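Local coordinates for protein beta-galactosidase/beta-glucuronidase (PDB 6MVF) that binds flavin mononucleotide and, as a glycoside hydrolase family 2 enzyme of a human gut bacterium, probably cleaves beta-glucuronides, at residues A[149-157]-A[537-545]; A[319-327]-A[561-572]. One frame throughout, in Å; residues are numbered along the deposited sequence. Where two conformers were deposited one is given.

Overall arrangement
Both contacts are largely buried and lie away from the flavin mononucleotide pocket, their centres about 22 Å apart. Contact 1 joins two domains: a loop of the sugar-binding domain is set against a chain corner of the TIM barrel domain. Contact 2 stays within the barrel, packing helix 314-327 on helix 566-575 and the loop before it. Each contains a side-on arginine-carboxylate pair, but contact 1 otherwise relies on loop backbone and hydroxyl groups, whereas contact 2 adds an aliphatic-aromatic core, with the exposed Glu326 at its margin. A salt bridge from Asp537 to Lys565 ties segment 537-545 to segment 561-572 directly.

Contact 1 of 2, residues A[149-157]-A[537-545]; sequences ASADFTFYG and DFGCAARSE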
loop_
_atom_site.group_PDB
_atom_site.type_symbol
_atom_site.label_atom_id
_atom_site.label_comp_id
_atom_site.label_asym_id
_atom_site.label_seq_id
_atom_site.Cartn_x
_atom_site.Cartn_y
_atom_site.Cartn_z
ATOM N N ALA A 149 6.584 12.537 -41.048
ATOM C CA ALA A 149 5.693 13.289 -41.919
ATOM C C ALA A 149 4.820 12.353 -42.738
ATOM O O ALA A 149 3.651 12.656 -42.996
ATOM C CB ALA A 149 6.494 14.216 -42.828
ATOM N N SER A 150 5.368 11.206 -43.129
ATOM C CA SER A 150 4.641 10.213 -43.909
ATOM C C SER A 150 4.814 8.854 -43.238
ATOM O O SER A 150 5.896 8.263 -43.294
ATOM C CB SER A 150 5.137 10.183 -45.356
ATOM O OG SER A 150 4.360 9.277 -46.123
ATOM N N ALA A 151 3.754 8.354 -42.607
ATOM C CA ALA A 151 3.861 7.092 -41.891
ATOM C C ALA A 151 2.476 6.512 -41.647
ATOM O O ALA A 151 1.464 7.214 -41.694
ATOM C CB ALA A 151 4.612 7.265 -40.566
ATOM N N ASP A 152 2.454 5.208 -41.386
ATOM C CA ASP A 152 1.226 4.469 -41.103
ATOM C C ASP A 152 0.978 4.442 -39.598
ATOM O O ASP A 152 1.021 3.393 -38.961
ATOM C CB ASP A 152 1.324 3.055 -41.673
ATOM C CG ASP A 152 0.045 2.229 -41.469
ATOM O OD1 ASP A 152 -1.054 2.779 -41.653
ATOM O OD2 ASP A 152 0.136 1.021 -41.158
ATOM N N PHE A 153 0.764 5.625 -39.028
ATOM C CA PHE A 153 0.373 5.751 -37.628
ATOM C C PHE A 153 0.097 7.212 -37.337
ATOM O O PHE A 153 0.690 8.108 -37.949
ATOM C CB PHE A 153 1.420 5.185 -36.629
ATOM C CG PHE A 153 2.690 5.999 -36.498
ATOM C CD1 PHE A 153 3.756 5.799 -37.365
ATOM C CD2 PHE A 153 2.839 6.926 -35.474
ATOM C CE1 PHE A 153 4.946 6.532 -37.236
ATOM C CE2 PHE A 153 4.023 7.666 -35.337
ATOM C CZ PHE A 153 5.075 7.472 -36.227
ATOM N N THR A 154 -0.814 7.425 -36.394
ATOM C CA THR A 154 -1.284 8.757 -36.040
ATOM C C THR A 154 -0.225 9.560 -35.271
ATOM O O THR A 154 0.465 9.041 -34.387
ATOM C CB THR A 154 -2.567 8.613 -35.220
ATOM O OG1 THR A 154 -3.504 7.841 -35.973
ATOM C CG2 THR A 154 -3.175 9.965 -34.887
ATOM N N PHE A 155 -0.106 10.843 -35.623
ATOM C CA PHE A 155 0.774 11.787 -34.934
ATOM C C PHE A 155 -0.042 12.505 -33.870
ATOM O O PHE A 155 -0.444 13.659 -34.025
ATOM C CB PHE A 155 1.375 12.806 -35.898
ATOM C CG PHE A 155 2.025 12.216 -37.104
ATOM C CD1 PHE A 155 2.428 10.884 -37.133
ATOM C CD2 PHE A 155 2.244 13.000 -38.211
ATOM C CE1 PHE A 155 3.024 10.352 -38.262
ATOM C CE2 PHE A 155 2.833 12.477 -39.329
ATOM C CZ PHE A 155 3.228 11.154 -39.361
ATOM N N TYR A 156 -0.295 11.804 -32.773
ATOM C CA TYR A 156 -1.065 12.371 -31.672
ATOM C C TYR A 156 -0.412 13.653 -31.173
ATOM O O TYR A 156 0.771 13.657 -30.820
ATOM C CB TYR A 156 -1.161 11.356 -30.536
ATOM C CG TYR A 156 -1.756 10.018 -30.900
ATOM C CD1 TYR A 156 -3.142 9.846 -30.992
ATOM C CD2 TYR A 156 -0.934 8.909 -31.121
ATOM C CE1 TYR A 156 -3.691 8.613 -31.315
ATOM C CE2 TYR A 156 -1.476 7.669 -31.442
ATOM C CZ TYR A 156 -2.852 7.528 -31.526
ATOM O OH TYR A 156 -3.379 6.304 -31.825
ATOM N N GLY A 157 -1.171 14.746 -31.147
ATOM C CA GLY A 157 -0.626 16.018 -30.718
ATOM C C GLY A 157 -0.738 16.207 -29.216
ATOM O O GLY A 157 -1.612 15.646 -28.566
ATOM N N ASP A 537 -2.686 -4.241 -32.171
ATOM C CA ASP A 537 -3.374 -3.285 -33.021
ATOM C C ASP A 537 -3.040 -1.866 -32.551
ATOM O O ASP A 537 -2.871 -1.614 -31.354
ATOM C CB ASP A 537 -4.887 -3.513 -32.964
ATOM C CG ASP A 537 -5.312 -4.984 -33.236
ATOM O OD1 ASP A 537 -4.683 -5.701 -34.039
ATOM O OD2 ASP A 537 -6.328 -5.418 -32.640
ATOM N N PHE A 538 -2.908 -0.931 -33.487
ATOM C CA PHE A 538 -2.582 0.442 -33.109
ATOM C C PHE A 538 -3.343 1.393 -34.026
ATOM O O PHE A 538 -3.888 0.976 -35.057
ATOM C CB PHE A 538 -1.056 0.688 -33.138
ATOM C CG PHE A 538 -0.404 0.444 -34.494
ATOM C CD1 PHE A 538 0.032 -0.813 -34.856
ATOM C CD2 PHE A 538 -0.214 1.480 -35.388
ATOM C CE1 PHE A 538 0.631 -1.039 -36.081
ATOM C CE2 PHE A 538 0.401 1.260 -36.600
ATOM C CZ PHE A 538 0.820 0.001 -36.949
ATOM N N GLY A 539 -3.373 2.674 -33.661
ATOM C CA GLY A 539 -4.197 3.651 -34.360
ATOM C C GLY A 539 -3.540 4.268 -35.591
ATOM O O GLY A 539 -2.409 4.761 -35.527
ATOM N N CYS A 540 -4.235 4.201 -36.726
ATOM C CA CYS A 540 -3.826 4.956 -37.917
ATOM C C CYS A 540 -5.061 5.567 -38.562
ATOM O O CYS A 540 -5.833 4.863 -39.221
ATOM C CB CYS A 540 -3.067 4.107 -38.938
ATOM S SG CYS A 540 -2.262 5.190 -40.210
ATOM N N ALA A 541 -5.211 6.883 -38.399
ATOM C CA ALA A 541 -6.411 7.590 -38.859
ATOM C C ALA A 541 -6.735 7.344 -40.333
ATOM O O ALA A 541 -7.917 7.291 -40.697
ATOM C CB ALA A 541 -6.261 9.091 -38.610
ATOM N N ALA A 542 -5.711 7.151 -41.182
ATOM C CA ALA A 542 -5.883 6.990 -42.626
ATOM C C ALA A 542 -6.398 5.618 -43.061
ATOM O O ALA A 542 -6.823 5.494 -44.211
ATOM C CB ALA A 542 -4.560 7.263 -43.352
ATOM N N ARG A 543 -6.383 4.596 -42.205
ATOM C CA ARG A 543 -6.728 3.239 -42.638
ATOM C C ARG A 543 -8.229 3.032 -42.790
ATOM O O ARG A 543 -9.023 3.482 -41.960
ATOM C CB ARG A 543 -6.213 2.197 -41.647
ATOM C CG ARG A 543 -4.732 1.959 -41.704
ATOM C CD ARG A 543 -4.402 0.917 -42.725
ATOM N NE ARG A 543 -2.970 0.691 -42.735
ATOM C CZ ARG A 543 -2.397 -0.416 -43.171
ATOM N NH1 ARG A 543 -3.146 -1.418 -43.624
ATOM N NH2 ARG A 543 -1.074 -0.520 -43.127
ATOM N N SER A 544 -8.608 2.279 -43.819
ATOM C CA SER A 544 -9.981 1.791 -43.941
ATOM C C SER A 544 -9.943 0.513 -44.766
ATOM O O SER A 544 -9.687 0.568 -45.970
ATOM C CB SER A 544 -10.894 2.844 -44.577
ATOM O OG SER A 544 -12.226 2.364 -44.702
ATOM N N GLU A 545 -10.195 -0.625 -44.127
ATOM C CA GLU A 545 -10.123 -1.926 -44.788
ATOM C C GLU A 545 -10.532 -3.013 -43.803
ATOM O O GLU A 545 -10.427 -2.845 -42.585
ATOM C CB GLU A 545 -8.720 -2.220 -45.329
ATOM C CG GLU A 545 -7.639 -2.397 -44.275
ATOM C CD GLU A 545 -6.223 -2.252 -44.858
ATOM O OE1 GLU A 545 -5.743 -1.102 -44.957
ATOM O OE2 GLU A 545 -5.600 -3.277 -45.231
#
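Asp152 and Arg543 cross at about a right angle, the guanidinium meeting the carboxylate side-on. Arg543 NE gives a straight bond to Asp152 OD1 (3.0 Å, 175°) in the guanidinium plane, whereas its NH2 reaches Asp152 OD2 at 2.8 Å from above the carboxylate plane, the two planes being 38° apart. The bend of the arginine at chi2 (-87°) brings its edge round to the acid. Arg543 NH1 bonds Glu545 OE1 at 2.9 Å, placing the cation between two carboxylates and probably offsetting both charges; Tyr459 adds a bond to NH2, and Asn552 one to Asp152 OD2. A methionine in place of Arg543 would probably leave Asp152 and Glu545 without their shared counter-charge and the carboxylate of Asp152 less firmly oriented. Asp152, the centre of an inverse gamma turn, also directs its carbonyl O to the ring edge of Phe538, 3.2 Å from CE2, near the ring plane. Farther along, Thr154 clasps the other backbone: its N bonds Gly539 O (3.2 Å), and its OG1 accepts from Ala541 N at 3.1 Å while bonding Gly59 O, so the hydroxyl joins three chain segments. Tyr156 stretches its OH over Gly539, 3.8 Å from CA, where a CB would run into it; Asp304 OD2 bonds both this hydroxyl and the N of Gly539, which is likely to hold the phenol in place. The type I turn from Cys540 to Arg543 swings the chain from strand 538-540, paired with strand 551-552, to strand 543-545, paired with strand 548-549. Against this corner, beyond barrel strand 529-532, rests the loop that links strands 131-139 and 163-168 of the sugar-binding domain.

Contact 2 of 2, residues A[319-327]-A[561-572]; sequences QDAQIIKEL and RKTRKDSFYVYQ
Asp320 OD2 is gripped by two arginines: NH2 of Arg561 reaches it at 3.0 Å across the contact, and Arg301 makes a second salt bridge. Arg561 NE binds the other oxygen, Asp320 OD1, at 2.7 Å and nearly straight. Both bonds arrive on the syn sides and close to the guanidinium plane, so the pair is held side-on and the carboxylate is restrained from turning. Ile323 rests its CD1 on the aliphatic part of Arg561, 3.9 Å from CG. These segments bring together the first and last helices of the TIM barrel: helix 314-327 follows strand 292-300, helix 566-575 comes after strand 529-532, and those strands lie side by side where the barrel closes. The axes of segments 319-327 and 566-572 approach to 10.1 Å, their N-to-C directions 57° apart. Between them Leu327, its CG anti to the backbone N (chi1 180°), lays CD1 over one face of Phe568, 3.8 Å from the ring centroid, in a CH-pi contact; Arg564 CG covers the opposite face. Arg564 then extends to Glu326, where NH2 makes only a weak salt bridge to OE2. At the far end the extended Gln572 sends NE2 to the backbone O of Glu326 (3.0 Å), approaching from above the carbonyl plane.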
loop_
_atom_site.group_PDB
_atom_site.type_symbol
_atom_site.label_atom_id
_atom_site.label_comp_id
_atom_site.label_asym_id
_atom_site.label_seq_id
_atom_site.Cartn_x
_atom_site.Cartn_y
_atom_site.Cartn_z
ATOM N N GLN A 319 2.206 -2.796 -18.180
ATOM C CA GLN A 319 1.256 -3.821 -18.596
ATOM C C GLN A 319 1.605 -4.349 -19.984
ATOM O O GLN A 319 1.600 -5.566 -20.219
ATOM C CB GLN A 319 -0.166 -3.269 -18.565
ATOM C CG GLN A 319 -1.220 -4.329 -18.843
ATOM C CD GLN A 319 -2.553 -3.763 -19.339
ATOM O OE1 GLN A 319 -2.703 -2.552 -19.554
ATOM N NE2 GLN A 319 -3.526 -4.645 -19.530
ATOM N N ASP A 320 1.901 -3.444 -20.923
ATOM C CA ASP A 320 2.430 -3.864 -22.221
ATOM C C ASP A 320 3.629 -4.795 -22.059
ATOM O O ASP A 320 3.676 -5.879 -22.649
ATOM C CB ASP A 320 2.829 -2.642 -23.048
ATOM C CG ASP A 320 1.636 -1.960 -23.706
ATOM O OD1 ASP A 320 0.470 -2.420 -23.520
ATOM O OD2 ASP A 320 1.881 -0.955 -24.416
ATOM N N ALA A 321 4.605 -4.384 -21.243
ATOM C CA ALA A 321 5.819 -5.165 -21.083
ATOM C C ALA A 321 5.516 -6.548 -20.528
ATOM O O ALA A 321 6.056 -7.549 -21.014
ATOM C CB ALA A 321 6.794 -4.416 -20.185
ATOM N N GLN A 322 4.622 -6.629 -19.540
ATOM C CA GLN A 322 4.289 -7.920 -18.946
ATOM C C GLN A 322 3.557 -8.825 -19.930
ATOM O O GLN A 322 3.820 -10.033 -19.981
ATOM C CB GLN A 322 3.470 -7.716 -17.671
ATOM C CG GLN A 322 4.343 -7.707 -16.427
ATOM C CD GLN A 322 4.052 -6.548 -15.464
ATOM O OE1 GLN A 322 2.901 -6.094 -15.335
ATOM N NE2 GLN A 322 5.105 -6.063 -14.774
ATOM N N ILE A 323 2.637 -8.275 -20.717
ATOM C CA ILE A 323 1.982 -9.102 -21.725
ATOM C C ILE A 323 3.011 -9.665 -22.703
ATOM O O ILE A 323 2.992 -10.862 -23.033
ATOM C CB ILE A 323 0.882 -8.306 -22.441
ATOM C CG1 ILE A 323 -0.279 -8.076 -21.478
ATOM C CG2 ILE A 323 0.417 -9.068 -23.660
ATOM C CD1 ILE A 323 -1.278 -7.005 -21.920
ATOM N N ILE A 324 3.968 -8.831 -23.124
ATOM C CA ILE A 324 4.979 -9.311 -24.062
ATOM C C ILE A 324 5.897 -10.340 -23.402
ATOM O O ILE A 324 6.321 -11.304 -24.058
ATOM C CB ILE A 324 5.752 -8.120 -24.647
ATOM C CG1 ILE A 324 4.788 -7.249 -25.469
ATOM C CG2 ILE A 324 6.924 -8.608 -25.507
ATOM C CD1 ILE A 324 5.249 -5.824 -25.634
ATOM N N LYS A 325 6.190 -10.181 -22.100
ATOM C CA LYS A 325 6.954 -11.188 -21.365
ATOM C C LYS A 325 6.226 -12.529 -21.311
ATOM O O LYS A 325 6.840 -13.580 -21.524
ATOM C CB LYS A 325 7.265 -10.704 -19.947
ATOM C CG LYS A 325 8.277 -11.588 -19.200
ATOM C CD LYS A 325 9.683 -11.280 -19.700
ATOM C CE LYS A 325 10.712 -12.175 -19.093
ATOM N NZ LYS A 325 12.009 -11.950 -19.741
ATOM N N GLU A 326 4.921 -12.519 -21.017
ATOM C CA GLU A 326 4.160 -13.771 -20.975
ATOM C C GLU A 326 4.158 -14.478 -22.324
ATOM O O GLU A 326 4.032 -15.710 -22.388
ATOM C CB GLU A 326 2.714 -13.496 -20.548
ATOM C CG GLU A 326 2.541 -13.013 -19.118
ATOM C CD GLU A 326 1.195 -12.307 -18.880
ATOM O OE1 GLU A 326 1.007 -11.730 -17.764
ATOM O OE2 GLU A 326 0.337 -12.331 -19.807
ATOM N N LEU A 327 4.239 -13.701 -23.407
ATOM C CA LEU A 327 4.313 -14.248 -24.751
ATOM C C LEU A 327 5.572 -15.086 -24.949
ATOM O O LEU A 327 5.566 -16.043 -25.733
ATOM C CB LEU A 327 4.257 -13.095 -25.760
ATOM C CG LEU A 327 4.327 -13.465 -27.236
ATOM C CD1 LEU A 327 3.107 -14.290 -27.635
ATOM C CD2 LEU A 327 4.467 -12.226 -28.084
ATOM N N ARG A 561 -5.647 -4.071 -25.147
ATOM C CA ARG A 561 -4.813 -5.023 -24.416
ATOM C C ARG A 561 -5.601 -6.167 -23.809
ATOM O O ARG A 561 -5.053 -6.913 -23.006
ATOM C CB ARG A 561 -3.983 -4.341 -23.313
ATOM C CG ARG A 561 -2.625 -3.818 -23.786
ATOM C CD ARG A 561 -2.752 -2.866 -24.990
ATOM N NE ARG A 561 -1.530 -2.125 -25.300
ATOM C CZ ARG A 561 -1.379 -1.356 -26.379
ATOM N NH1 ARG A 561 -2.374 -1.224 -27.251
ATOM N NH2 ARG A 561 -0.231 -0.716 -26.592
ATOM N N LYS A 562 -6.867 -6.343 -24.182
ATOM C CA LYS A 562 -7.730 -7.315 -23.520
ATOM C C LYS A 562 -7.736 -8.696 -24.175
ATOM O O LYS A 562 -7.834 -9.705 -23.467
ATOM C CB LYS A 562 -9.164 -6.782 -23.458
ATOM C CG LYS A 562 -9.347 -5.643 -22.494
ATOM C CD LYS A 562 -10.815 -5.438 -22.142
ATOM C CE LYS A 562 -10.941 -4.425 -21.024
ATOM N NZ LYS A 562 -10.056 -4.796 -19.885
ATOM N N THR A 563 -7.653 -8.778 -25.507
ATOM C CA THR A 563 -7.943 -10.011 -26.233
ATOM C C THR A 563 -6.713 -10.458 -27.009
ATOM O O THR A 563 -6.271 -9.780 -27.943
ATOM C CB THR A 563 -9.150 -9.840 -27.167
ATOM O OG1 THR A 563 -10.286 -9.441 -26.405
ATOM C CG2 THR A 563 -9.500 -11.145 -27.850
ATOM N N ARG A 564 -6.182 -11.610 -26.622
ATOM C CA ARG A 564 -5.095 -12.260 -27.326
ATOM C C ARG A 564 -5.656 -13.019 -28.520
ATOM O O ARG A 564 -6.498 -13.919 -28.360
ATOM C CB ARG A 564 -4.368 -13.202 -26.381
ATOM C CG ARG A 564 -3.671 -12.492 -25.235
ATOM C CD ARG A 564 -3.554 -13.401 -24.019
ATOM N NE ARG A 564 -2.777 -12.781 -22.954
ATOM C CZ ARG A 564 -3.225 -11.783 -22.194
ATOM N NH1 ARG A 564 -4.456 -11.300 -22.382
ATOM N NH2 ARG A 564 -2.437 -11.256 -21.255
ATOM N N LYS A 565 -5.196 -12.659 -29.718
ATOM C CA LYS A 565 -5.650 -13.372 -30.892
ATOM C C LYS A 565 -5.001 -14.752 -30.936
ATOM O O LYS A 565 -4.088 -15.066 -30.170
ATOM C CB LYS A 565 -5.341 -12.568 -32.146
ATOM C CG LYS A 565 -5.941 -11.184 -32.135
ATOM C CD LYS A 565 -5.536 -10.437 -33.370
ATOM C CE LYS A 565 -5.860 -8.984 -33.228
ATOM N NZ LYS A 565 -5.265 -8.248 -34.376
ATOM N N ASP A 566 -5.490 -15.600 -31.839
ATOM C CA ASP A 566 -4.940 -16.950 -31.913
ATOM C C ASP A 566 -3.471 -16.925 -32.336
ATOM O O ASP A 566 -2.704 -17.820 -31.965
ATOM C CB ASP A 566 -5.790 -17.816 -32.855
ATOM C CG ASP A 566 -7.133 -18.277 -32.212
ATOM O OD1 ASP A 566 -7.350 -18.135 -30.971
ATOM O OD2 ASP A 566 -7.983 -18.793 -32.977
ATOM N N SER A 567 -3.061 -15.892 -33.082
ATOM C CA SER A 567 -1.658 -15.733 -33.459
ATOM C C SER A 567 -0.765 -15.581 -32.247
ATOM O O SER A 567 0.407 -15.973 -32.293
ATOM C CB SER A 567 -1.475 -14.505 -34.357
ATOM O OG SER A 567 -1.947 -14.757 -35.658
ATOM N N PHE A 568 -1.282 -14.952 -31.188
ATOM C CA PHE A 568 -0.522 -14.798 -29.957
ATOM C C PHE A 568 -0.072 -16.154 -29.419
ATOM O O PHE A 568 1.092 -16.328 -29.045
ATOM C CB PHE A 568 -1.381 -14.043 -28.951
ATOM C CG PHE A 568 -0.844 -14.038 -27.552
ATOM C CD1 PHE A 568 -1.080 -15.119 -26.693
ATOM C CD2 PHE A 568 -0.144 -12.930 -27.075
ATOM C CE1 PHE A 568 -0.589 -15.101 -25.409
ATOM C CE2 PHE A 568 0.335 -12.900 -25.781
ATOM C CZ PHE A 568 0.121 -13.980 -24.946
ATOM N N TYR A 569 -0.977 -17.139 -29.402
ATOM C CA TYR A 569 -0.686 -18.442 -28.815
ATOM C C TYR A 569 0.197 -19.307 -29.701
ATOM O O TYR A 569 0.845 -20.225 -29.189
ATOM C CB TYR A 569 -1.996 -19.173 -28.488
ATOM C CG TYR A 569 -2.796 -18.469 -27.409
ATOM C CD1 TYR A 569 -2.508 -18.669 -26.053
ATOM C CD2 TYR A 569 -3.812 -17.578 -27.738
ATOM C CE1 TYR A 569 -3.231 -18.015 -25.056
ATOM C CE2 TYR A 569 -4.540 -16.905 -26.745
ATOM C CZ TYR A 569 -4.241 -17.130 -25.415
ATOM O OH TYR A 569 -4.943 -16.472 -24.447
ATOM N N VAL A 570 0.240 -19.043 -31.011
ATOM C CA VAL A 570 1.288 -19.625 -31.843
ATOM C C VAL A 570 2.662 -19.281 -31.268
ATOM O O VAL A 570 3.480 -20.161 -30.980
ATOM C CB VAL A 570 1.167 -19.137 -33.298
ATOM C CG1 VAL A 570 2.440 -19.516 -34.092
ATOM C CG2 VAL A 570 -0.108 -19.678 -33.964
ATOM N N TYR A 571 2.932 -17.986 -31.098
ATOM C CA TYR A 571 4.231 -17.567 -30.591
ATOM C C TYR A 571 4.449 -18.028 -29.164
ATOM O O TYR A 571 5.562 -18.428 -28.807
ATOM C CB TYR A 571 4.377 -16.055 -30.712
ATOM C CG TYR A 571 4.607 -15.732 -32.142
ATOM C CD1 TYR A 571 5.719 -16.221 -32.794
ATOM C CD2 TYR A 571 3.676 -15.034 -32.872
ATOM C CE1 TYR A 571 5.927 -15.977 -34.114
ATOM C CE2 TYR A 571 3.877 -14.773 -34.203
ATOM C CZ TYR A 571 5.007 -15.240 -34.819
ATOM O OH TYR A 571 5.215 -14.983 -36.152
ATOM N N GLN A 572 3.400 -18.009 -28.339
ATOM C CA GLN A 572 3.558 -18.470 -26.969
ATOM C C GLN A 572 4.010 -19.919 -26.937
ATOM O O GLN A 572 4.945 -20.268 -26.206
ATOM C CB GLN A 572 2.268 -18.300 -26.177
ATOM C CG GLN A 572 2.530 -18.401 -24.692
ATOM C CD GLN A 572 1.306 -18.125 -23.849
ATOM O OE1 GLN A 572 0.241 -18.716 -24.060
ATOM N NE2 GLN A 572 1.454 -17.216 -22.871
#